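Local coordinates for protein pyruvate kinase (Pseudomonas aeruginosa, PDB 6QXL) that probably catalyses the last step of glycolysis, the transfer of a phosphoryl group from phosphoenolpyruvate to ADP that yields pyruvate and ATP, at residues T6-T11 with T310-S316. Coordinates in Å, arbitrary orientation, origin at the centre of the assembly. Residues are numbered along the deposited sequence.
Sequences TKIVAT and TDAVMLS
The eight-stranded parallel TIM barrel closes here: first strand 7-11 meets last strand 312-315, axes approaching to 4.6 Å, N-to-C directions 22° apart (signed crossing -22°). Extended, they pair Lys7-Ala312, Ile8-Val313, Val9-Met314 and Ala10-Leu315. Odd residues of 7-11 bond here: Lys7 N to Asp311 O, Val313 N to Lys7 O and Val9 N to Val313 O (each 2.9 Å), Leu315 N to Val9 O (2.8 Å), Thr11 N to Leu315 O (3.0 Å). Ile8 (Asp31, Val32) and Ala10 (Val32, Arg34) alternate, their backbones bonding at strand 32-36. Branched, apolar Ile8 and Leu315 (both mt) and Val313 (m) pack on helix 325-340. The CB atoms of Lys7, Val9 (t), Ala312 and Met314 point into the barrel; Val9 CB packs on Met314 CG at 3.8 Å; Met314 borders bound malonate. The Lys7 chain runs off, NZ bonding Ala416 O, Phe418 O and Val421 O; Asp311 salt-bridges Arg395; Thr6 OG1 bonds Glu340, Thr310 OG1 Thr280. Thr11 OG1 (m) accepts from Arg34 NH1 and donates to Leu315 O at 2.9 Å.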
loop_
_atom_site.group_PDB
_atom_site.type_symbol
_atom_site.label_atom_id
_atom_site.label_comp_id
_atom_site.label_asym_id
_atom_site.label_seq_id
_atom_site.Cartn_x
_atom_site.Cartn_y
_atom_site.Cartn_z
ATOM N N THR A 6 10.171 0.188 -26.324
ATOM C CA THR A 6 10.645 -1.193 -26.265
ATOM C C THR A 6 11.441 -1.485 -27.522
ATOM O O THR A 6 11.045 -1.079 -28.618
ATOM C CB THR A 6 9.458 -2.165 -26.111
ATOM O OG1 THR A 6 8.684 -1.773 -24.965
ATOM C CG2 THR A 6 9.947 -3.584 -25.921
ATOM N N LYS A 7 12.558 -2.185 -27.366
ATOM C CA LYS A 7 13.478 -2.376 -28.482
ATOM C C LYS A 7 13.242 -3.713 -29.153
ATOM O O LYS A 7 12.759 -4.647 -28.537
ATOM C CB LYS A 7 14.921 -2.240 -28.015
ATOM C CG LYS A 7 15.220 -0.912 -27.334
ATOM C CD LYS A 7 14.930 0.302 -28.238
ATOM C CE LYS A 7 15.319 1.619 -27.564
ATOM N NZ LYS A 7 16.788 1.687 -27.259
ATOM N N ILE A 8 13.581 -3.780 -30.442
ATOM C CA ILE A 8 13.327 -4.957 -31.273
ATOM C C ILE A 8 14.632 -5.588 -31.728
ATOM O O ILE A 8 15.444 -4.937 -32.372
ATOM C CB ILE A 8 12.487 -4.593 -32.498
ATOM C CG1 ILE A 8 11.079 -4.155 -32.050
ATOM C CG2 ILE A 8 12.410 -5.787 -33.448
ATOM C CD1 ILE A 8 10.170 -3.606 -33.157
ATOM N N VAL A 9 14.818 -6.856 -31.390
ATOM C CA VAL A 9 15.940 -7.643 -31.874
ATOM C C VAL A 9 15.464 -8.526 -33.022
ATOM O O VAL A 9 14.515 -9.295 -32.860
ATOM C CB VAL A 9 16.492 -8.546 -30.780
ATOM C CG1 VAL A 9 17.701 -9.315 -31.289
ATOM C CG2 VAL A 9 16.838 -7.721 -29.556
ATOM N N ALA A 10 16.124 -8.415 -34.173
ATOM C CA ALA A 10 15.748 -9.178 -35.373
ATOM C C ALA A 10 16.905 -10.078 -35.757
ATOM O O ALA A 10 18.022 -9.600 -35.978
ATOM C CB ALA A 10 15.399 -8.249 -36.511
ATOM N N THR A 11 16.638 -11.381 -35.821
ATOM C CA THR A 11 17.649 -12.321 -36.263
ATOM C C THR A 11 17.754 -12.271 -37.781
ATOM O O THR A 11 16.739 -12.234 -38.471
ATOM C CB THR A 11 17.307 -13.753 -35.825
ATOM O OG1 THR A 11 17.296 -13.819 -34.398
ATOM C CG2 THR A 11 18.360 -14.691 -36.321
ATOM N N THR A 310 10.009 -5.719 -20.168
ATOM C CA THR A 310 11.166 -6.199 -20.901
ATOM C C THR A 310 11.820 -5.019 -21.617
ATOM O O THR A 310 11.150 -4.052 -21.994
ATOM C CB THR A 310 10.747 -7.299 -21.918
ATOM O OG1 THR A 310 11.891 -8.069 -22.311
ATOM C CG2 THR A 310 10.063 -6.733 -23.140
ATOM N N ASP A 311 13.126 -5.104 -21.815
ATOM C CA ASP A 311 13.824 -4.090 -22.590
ATOM C C ASP A 311 13.561 -4.282 -24.072
ATOM O O ASP A 311 13.359 -3.319 -24.807
ATOM C CB ASP A 311 15.324 -4.122 -22.391
ATOM C CG ASP A 311 15.764 -3.462 -21.113
ATOM O OD1 ASP A 311 15.675 -4.053 -19.996
ATOM O OD2 ASP A 311 16.313 -2.334 -21.284
ATOM N N ALA A 312 13.600 -5.537 -24.508
ATOM C CA ALA A 312 13.455 -5.836 -25.912
ATOM C C ALA A 312 12.694 -7.124 -26.125
ATOM O O ALA A 312 12.675 -8.004 -25.274
ATOM C CB ALA A 312 14.818 -5.928 -26.576
ATOM N N VAL A 313 12.117 -7.213 -27.312
ATOM C CA VAL A 313 11.464 -8.406 -27.803
ATOM C C VAL A 313 12.209 -8.823 -29.057
ATOM O O VAL A 313 12.754 -7.980 -29.762
ATOM C CB VAL A 313 9.988 -8.141 -28.100
ATOM C CG1 VAL A 313 9.225 -8.005 -26.794
ATOM C CG2 VAL A 313 9.799 -6.889 -28.925
ATOM N N MET A 314 12.229 -10.123 -29.321
ATOM C CA MET A 314 13.069 -10.703 -30.365
ATOM C C MET A 314 12.232 -11.452 -31.408
ATOM O O MET A 314 11.167 -12.008 -31.110
ATOM C CB MET A 314 14.088 -11.652 -29.752
ATOM C CG MET A 314 15.198 -12.113 -30.679
ATOM S SD MET A 314 16.599 -12.815 -29.756
ATOM C CE MET A 314 16.427 -14.559 -30.172
ATOM N N LEU A 315 12.739 -11.438 -32.642
ATOM C CA LEU A 315 12.254 -12.282 -33.725
ATOM C C LEU A 315 13.372 -13.246 -34.108
ATOM O O LEU A 315 14.537 -12.846 -34.174
ATOM C CB LEU A 315 11.900 -11.441 -34.939
ATOM C CG LEU A 315 10.753 -10.457 -34.756
ATOM C CD1 LEU A 315 10.619 -9.525 -35.967
ATOM C CD2 LEU A 315 9.467 -11.202 -34.505
ATOM N N SER A 316 13.023 -14.511 -34.382
ATOM C CA SER A 316 14.039 -15.451 -34.878
ATOM C C SER A 316 13.789 -15.921 -36.306
ATOM O O SER A 316 14.382 -15.373 -37.233
ATOM C CB SER A 316 14.182 -16.618 -33.942
ATOM O OG SER A 316 14.565 -16.133 -32.690
#